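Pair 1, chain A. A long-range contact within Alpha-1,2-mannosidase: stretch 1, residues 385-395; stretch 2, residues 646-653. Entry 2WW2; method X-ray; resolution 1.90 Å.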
# COMPACT_ATOMS: atom_id res chain seq x y z
N VAL A 385 -35.55 -14.42 -1.11
CA VAL A 385 -36.63 -13.76 -0.39
C VAL A 385 -36.77 -12.31 -0.84
O VAL A 385 -37.88 -11.78 -1.03
CB VAL A 385 -36.36 -13.83 1.13
CG1 VAL A 385 -37.38 -13.00 1.88
CG2 VAL A 385 -36.38 -15.32 1.58
N SER A 386 -35.64 -11.66 -1.03
CA SER A 386 -35.66 -10.26 -1.45
C SER A 386 -36.37 -10.08 -2.80
O SER A 386 -37.18 -9.17 -2.97
CB SER A 386 -34.23 -9.71 -1.53
OG SER A 386 -34.25 -8.40 -2.09
N LEU A 387 -36.07 -10.94 -3.77
CA LEU A 387 -36.75 -10.84 -5.08
C LEU A 387 -38.26 -10.94 -4.93
O LEU A 387 -39.01 -10.18 -5.54
CB LEU A 387 -36.29 -11.96 -6.01
CG LEU A 387 -35.08 -11.63 -6.90
CD1 LEU A 387 -33.83 -11.41 -6.03
CD2 LEU A 387 -34.87 -12.79 -7.89
N LEU A 388 -38.71 -11.90 -4.13
CA LEU A 388 -40.14 -12.06 -3.92
C LEU A 388 -40.75 -10.84 -3.22
O LEU A 388 -41.80 -10.34 -3.61
CB LEU A 388 -40.43 -13.34 -3.12
CG LEU A 388 -40.07 -14.70 -3.76
CD1 LEU A 388 -40.43 -15.86 -2.80
CD2 LEU A 388 -40.84 -14.86 -5.06
N VAL A 389 -40.11 -10.39 -2.15
CA VAL A 389 -40.73 -9.33 -1.32
C VAL A 389 -40.62 -7.95 -1.99
O VAL A 389 -41.57 -7.15 -1.97
CB VAL A 389 -40.11 -9.31 0.08
CG1 VAL A 389 -40.63 -8.10 0.87
CG2 VAL A 389 -40.43 -10.64 0.80
N ASP A 390 -39.47 -7.68 -2.59
CA ASP A 390 -39.32 -6.41 -3.30
C ASP A 390 -40.42 -6.28 -4.36
O ASP A 390 -41.07 -5.21 -4.49
CB ASP A 390 -37.93 -6.27 -3.93
CG ASP A 390 -37.72 -4.90 -4.56
OD1 ASP A 390 -37.78 -3.88 -3.82
OD2 ASP A 390 -37.50 -4.83 -5.80
N ALA A 391 -40.64 -7.36 -5.11
CA ALA A 391 -41.68 -7.36 -6.15
C ALA A 391 -43.05 -7.18 -5.53
O ALA A 391 -43.84 -6.35 -5.98
CB ALA A 391 -41.63 -8.64 -6.97
N TRP A 392 -43.31 -7.93 -4.47
CA TRP A 392 -44.62 -7.89 -3.83
C TRP A 392 -44.97 -6.48 -3.37
O TRP A 392 -46.12 -6.03 -3.52
CB TRP A 392 -44.64 -8.85 -2.64
CG TRP A 392 -46.02 -9.11 -2.09
CD1 TRP A 392 -46.65 -8.40 -1.10
CD2 TRP A 392 -46.93 -10.14 -2.48
NE1 TRP A 392 -47.89 -8.94 -0.86
CE2 TRP A 392 -48.08 -10.01 -1.69
CE3 TRP A 392 -46.87 -11.17 -3.42
CZ2 TRP A 392 -49.19 -10.86 -1.83
CZ3 TRP A 392 -47.96 -12.03 -3.55
CH2 TRP A 392 -49.10 -11.87 -2.76
N MET A 393 -43.98 -5.78 -2.81
CA MET A 393 -44.25 -4.46 -2.23
C MET A 393 -44.43 -3.41 -3.31
O MET A 393 -44.82 -2.28 -3.02
CB MET A 393 -43.15 -4.06 -1.26
CG MET A 393 -43.03 -5.00 -0.07
SD MET A 393 -44.61 -5.25 0.77
CE MET A 393 -44.16 -6.58 1.85
N LYS A 394 -44.12 -3.79 -4.54
CA LYS A 394 -44.27 -2.92 -5.69
C LYS A 394 -45.48 -3.34 -6.52
O LYS A 394 -45.66 -2.87 -7.65
CB LYS A 394 -43.00 -2.98 -6.56
CG LYS A 394 -41.82 -2.31 -5.90
CD LYS A 394 -40.51 -2.59 -6.63
CE LYS A 394 -39.38 -1.77 -5.98
NZ LYS A 394 -38.09 -2.02 -6.69
N GLY A 395 -46.31 -4.22 -5.96
CA GLY A 395 -47.56 -4.59 -6.61
C GLY A 395 -47.44 -5.71 -7.63
O GLY A 395 -48.37 -5.98 -8.37
N CYS A 646 -32.55 -0.40 -0.46
CA CYS A 646 -33.09 -1.50 0.32
C CYS A 646 -34.24 -2.19 -0.41
O CYS A 646 -35.43 -1.84 -0.19
CB CYS A 646 -33.57 -1.00 1.69
SG CYS A 646 -34.08 -2.29 2.82
N PRO A 647 -33.92 -3.18 -1.26
CA PRO A 647 -35.01 -3.88 -1.92
C PRO A 647 -35.91 -4.47 -0.86
O PRO A 647 -35.42 -4.94 0.19
CB PRO A 647 -34.30 -4.97 -2.75
CG PRO A 647 -32.94 -4.32 -3.09
CD PRO A 647 -32.60 -3.58 -1.77
N GLY A 648 -37.21 -4.45 -1.11
CA GLY A 648 -38.17 -4.90 -0.10
C GLY A 648 -38.84 -3.67 0.49
O GLY A 648 -39.92 -3.76 1.05
N MET A 649 -38.18 -2.53 0.35
CA MET A 649 -38.81 -1.23 0.66
C MET A 649 -38.96 -0.49 -0.66
O MET A 649 -37.96 -0.21 -1.33
CB MET A 649 -37.92 -0.41 1.61
CG MET A 649 -38.43 0.99 1.93
SD MET A 649 -40.05 1.03 2.72
CE MET A 649 -39.88 -0.17 4.05
N PRO A 650 -40.20 -0.17 -1.05
CA PRO A 650 -40.40 0.38 -2.40
C PRO A 650 -40.02 1.87 -2.49
O PRO A 650 -40.88 2.74 -2.70
CB PRO A 650 -41.89 0.13 -2.67
CG PRO A 650 -42.54 0.08 -1.29
CD PRO A 650 -41.47 -0.56 -0.40
N GLU A 651 -38.72 2.15 -2.35
CA GLU A 651 -38.16 3.52 -2.30
C GLU A 651 -36.87 3.49 -3.08
O GLU A 651 -36.15 2.49 -3.02
CB GLU A 651 -37.70 3.87 -0.87
CG GLU A 651 -38.70 4.52 0.00
CD GLU A 651 -38.20 4.74 1.40
OE1 GLU A 651 -37.00 4.49 1.73
OE2 GLU A 651 -39.04 5.14 2.20
N TYR A 652 -36.53 4.60 -3.72
CA TYR A 652 -35.24 4.72 -4.37
C TYR A 652 -34.56 6.00 -3.88
O TYR A 652 -35.14 7.09 -4.02
CB TYR A 652 -35.42 4.79 -5.91
CG TYR A 652 -36.22 3.65 -6.50
CD1 TYR A 652 -35.57 2.55 -7.06
CD2 TYR A 652 -37.61 3.66 -6.47
CE1 TYR A 652 -36.29 1.51 -7.60
CE2 TYR A 652 -38.33 2.61 -7.00
CZ TYR A 652 -37.66 1.54 -7.57
OH TYR A 652 -38.38 0.50 -8.10
N ALA A 653 -33.37 5.87 -3.29
CA ALA A 653 -32.63 7.03 -2.81
C ALA A 653 -32.12 7.84 -4.00
O ALA A 653 -31.64 7.28 -4.98
CB ALA A 653 -31.48 6.62 -1.89

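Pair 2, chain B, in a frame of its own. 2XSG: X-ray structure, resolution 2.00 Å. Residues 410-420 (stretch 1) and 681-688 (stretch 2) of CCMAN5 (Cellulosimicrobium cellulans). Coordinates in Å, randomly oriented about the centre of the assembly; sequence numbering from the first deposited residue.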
# COMPACT_ATOMS: atom_id res chain seq x y z
N SER B 410 6.61 12.77 -8.88
CA SER B 410 7.39 13.07 -10.11
C SER B 410 8.15 11.83 -10.60
O SER B 410 8.37 11.66 -11.81
CB SER B 410 8.36 14.24 -9.91
OG SER B 410 9.47 13.87 -9.07
N VAL B 411 8.54 10.98 -9.65
CA VAL B 411 9.30 9.77 -9.95
C VAL B 411 8.38 8.75 -10.58
O VAL B 411 8.75 8.10 -11.55
CB VAL B 411 9.96 9.21 -8.66
CG1 VAL B 411 10.66 7.86 -8.93
CG2 VAL B 411 10.96 10.25 -8.08
N VAL B 412 7.16 8.64 -10.05
CA VAL B 412 6.17 7.70 -10.55
C VAL B 412 5.74 8.05 -11.99
O VAL B 412 5.61 7.16 -12.85
CB VAL B 412 4.91 7.65 -9.62
CG1 VAL B 412 3.88 6.67 -10.16
CG2 VAL B 412 5.32 7.28 -8.16
N VAL B 413 5.51 9.34 -12.25
CA VAL B 413 5.15 9.79 -13.60
C VAL B 413 6.30 9.47 -14.55
O VAL B 413 6.11 8.95 -15.65
CB VAL B 413 4.80 11.32 -13.66
CG1 VAL B 413 4.50 11.74 -15.11
CG2 VAL B 413 3.58 11.63 -12.80
N ALA B 414 7.51 9.79 -14.11
CA ALA B 414 8.73 9.52 -14.88
C ALA B 414 8.91 8.03 -15.16
O ALA B 414 9.49 7.66 -16.17
CB ALA B 414 9.94 10.07 -14.14
N ASP B 415 8.43 7.19 -14.24
CA ASP B 415 8.48 5.74 -14.37
C ASP B 415 7.73 5.27 -15.61
O ASP B 415 8.24 4.46 -16.38
CB ASP B 415 7.91 5.06 -13.11
CG ASP B 415 8.23 3.57 -13.05
OD1 ASP B 415 9.31 3.21 -12.53
OD2 ASP B 415 7.39 2.76 -13.50
N ALA B 416 6.52 5.80 -15.80
CA ALA B 416 5.72 5.50 -17.01
C ALA B 416 6.36 6.07 -18.27
O ALA B 416 6.42 5.40 -19.31
CB ALA B 416 4.30 6.00 -16.85
N ILE B 417 6.86 7.29 -18.20
CA ILE B 417 7.53 7.87 -19.36
C ILE B 417 8.77 7.05 -19.74
O ILE B 417 8.94 6.69 -20.89
CB ILE B 417 7.88 9.37 -19.17
CG1 ILE B 417 6.60 10.19 -18.95
CG2 ILE B 417 8.67 9.88 -20.39
CD1 ILE B 417 6.83 11.64 -18.43
N ALA B 418 9.63 6.74 -18.77
CA ALA B 418 10.84 5.96 -19.09
C ALA B 418 10.47 4.61 -19.68
O ALA B 418 11.19 4.08 -20.55
CB ALA B 418 11.72 5.80 -17.86
N LYS B 419 9.34 4.06 -19.23
CA LYS B 419 8.83 2.77 -19.72
C LYS B 419 8.08 2.86 -21.06
O LYS B 419 7.53 1.86 -21.52
CB LYS B 419 7.94 2.08 -18.66
CG LYS B 419 8.71 1.32 -17.59
CD LYS B 419 7.80 0.82 -16.47
CE LYS B 419 8.60 0.14 -15.37
NZ LYS B 419 9.40 1.09 -14.52
N GLY B 420 8.07 4.04 -21.69
CA GLY B 420 7.53 4.19 -23.06
C GLY B 420 6.03 4.42 -23.16
O GLY B 420 5.45 4.32 -24.24
N THR B 681 15.87 1.41 -9.67
CA THR B 681 15.59 2.75 -10.17
C THR B 681 14.14 2.85 -10.64
O THR B 681 13.83 2.50 -11.78
CB THR B 681 16.56 3.12 -11.31
OG1 THR B 681 17.89 2.83 -10.90
CG2 THR B 681 16.46 4.60 -11.65
N ALA B 682 13.26 3.28 -9.73
CA ALA B 682 11.94 3.74 -10.11
C ALA B 682 12.19 5.00 -10.94
O ALA B 682 13.14 5.75 -10.67
CB ALA B 682 11.12 4.07 -8.88
N GLY B 683 11.36 5.21 -11.95
CA GLY B 683 11.58 6.33 -12.86
C GLY B 683 12.55 5.97 -13.97
O GLY B 683 13.04 6.85 -14.68
N SER B 684 12.83 4.68 -14.12
CA SER B 684 13.58 4.18 -15.28
C SER B 684 12.78 3.01 -15.86
O SER B 684 11.70 2.70 -15.36
CB SER B 684 14.99 3.72 -14.87
OG SER B 684 14.95 2.43 -14.29
N SER B 685 13.31 2.37 -16.89
CA SER B 685 12.62 1.23 -17.48
C SER B 685 13.26 -0.09 -17.05
O SER B 685 12.93 -1.15 -17.58
CB SER B 685 12.59 1.35 -19.00
OG SER B 685 13.90 1.44 -19.52
N GLN B 686 14.17 -0.03 -16.07
CA GLN B 686 14.96 -1.23 -15.69
C GLN B 686 14.52 -1.96 -14.41
O GLN B 686 13.96 -1.35 -13.48
CB GLN B 686 16.44 -0.88 -15.62
CG GLN B 686 17.04 -0.65 -17.02
CD GLN B 686 18.55 -0.49 -16.98
OE1 GLN B 686 19.16 -0.20 -18.01
NE2 GLN B 686 19.16 -0.70 -15.82
N PHE B 687 14.79 -3.27 -14.39
CA PHE B 687 14.56 -4.11 -13.21
C PHE B 687 15.81 -4.91 -12.95
O PHE B 687 16.44 -5.37 -13.90
CB PHE B 687 13.35 -5.01 -13.40
CG PHE B 687 12.09 -4.25 -13.59
CD1 PHE B 687 11.37 -3.81 -12.49
CD2 PHE B 687 11.64 -3.91 -14.86
CE1 PHE B 687 10.22 -3.07 -12.65
CE2 PHE B 687 10.47 -3.16 -15.04
CZ PHE B 687 9.76 -2.75 -13.92
N GLN B 688 16.16 -5.05 -11.67
CA GLN B 688 17.30 -5.86 -11.27
C GLN B 688 16.90 -7.31 -10.98
O GLN B 688 15.86 -7.57 -10.35
CB GLN B 688 18.00 -5.25 -10.04
CG GLN B 688 18.73 -3.91 -10.32
CD GLN B 688 19.99 -4.09 -11.15
OE1 GLN B 688 20.73 -5.08 -10.96
NE2 GLN B 688 20.25 -3.16 -12.07
O HOH W 1 11.74 0.26 -12.79

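What backbone arrangement do the two pairs share? In each, the last turns of a helix lie against a type II beta turn that leads into a strand, and 14 central residues superpose with an RMSD of 0.7 Å. The turn runs from Cys646(A) to Met649(A) in pair 1 and from Thr681(B) to Ser684(B) in pair 2. The closest CA pair falls at matched positions: the CA atoms of Asp390(A) and Gly648(A) are 3.7 Å apart, those of Asp415(B) and Gly683(B) 3.5 Å.

What fastens the turn to the helix? In both pairs an aspartate with a t chi1 accepts a hydrogen bond from the turn glycine: Gly648(A) N to Asp390(A) OD1 is 2.8 Å, and Gly683(B) N to Asp415(B) OD1 is 2.9 Å. Each glycine has a positive phi at which a CB would jam against the preceding carbonyl oxygen. In pair 2 an ideal CB on Gly683(B) would also lie only 3.4 Å from Val411(B) O, so the bare CA suits the tight approach as well as the turn.

How do different side chains fill the space around this bond? Ser386(A) places OG 3.5 Å from Pro647(A) CB; at the matched positions, Val411(B) CG1 packs 3.8 Å from Ala682(B) CB, an apolar contact with a smaller turn residue. Val389(A) CG1 reaches to 4.2 Å from Gly648(A) CA, whereas Ala414(B) comes closest through its backbone, with C 3.9 Å from Gly683(B) CA. Met393(A) starts toward the other stretch, with CB 4.0 Å from Pro650(A) CD, but its end leads away. Its counterpart, Ala418(B), has only CB to offer, and this methyl sits 3.6 Å from Ser684(B) CA, while Ala418(B) O lies 3.4 Å from Ser685(B) CB.

Where does the matched lysine spend its charge? Both lysines form a salt bridge to the aspartate one helical turn earlier, Lys394(A) NZ to Asp390(A) OD2 at 3.0 Å and Lys419(B) NZ to Asp415(B) OD2 at 2.8 Å, but they differ across the contact. Lys394(A), extended with chi4 t, donates from NZ to Tyr652(A) OH at 2.9 Å, although the place of this hydroxyl is less sure. Phe687(B) has no hydroxyl; Lys419(B), with chi4 p, instead donates from NZ to Ser684(B) O at 2.9 Å and lays CE 3.4 Å from Phe687(B) CZ. A water accepts from Lys419(B) NZ at 3.0 Å and donates to Thr681(B) O and Gln686(B) O, linking the lysine to both the turn and the strand.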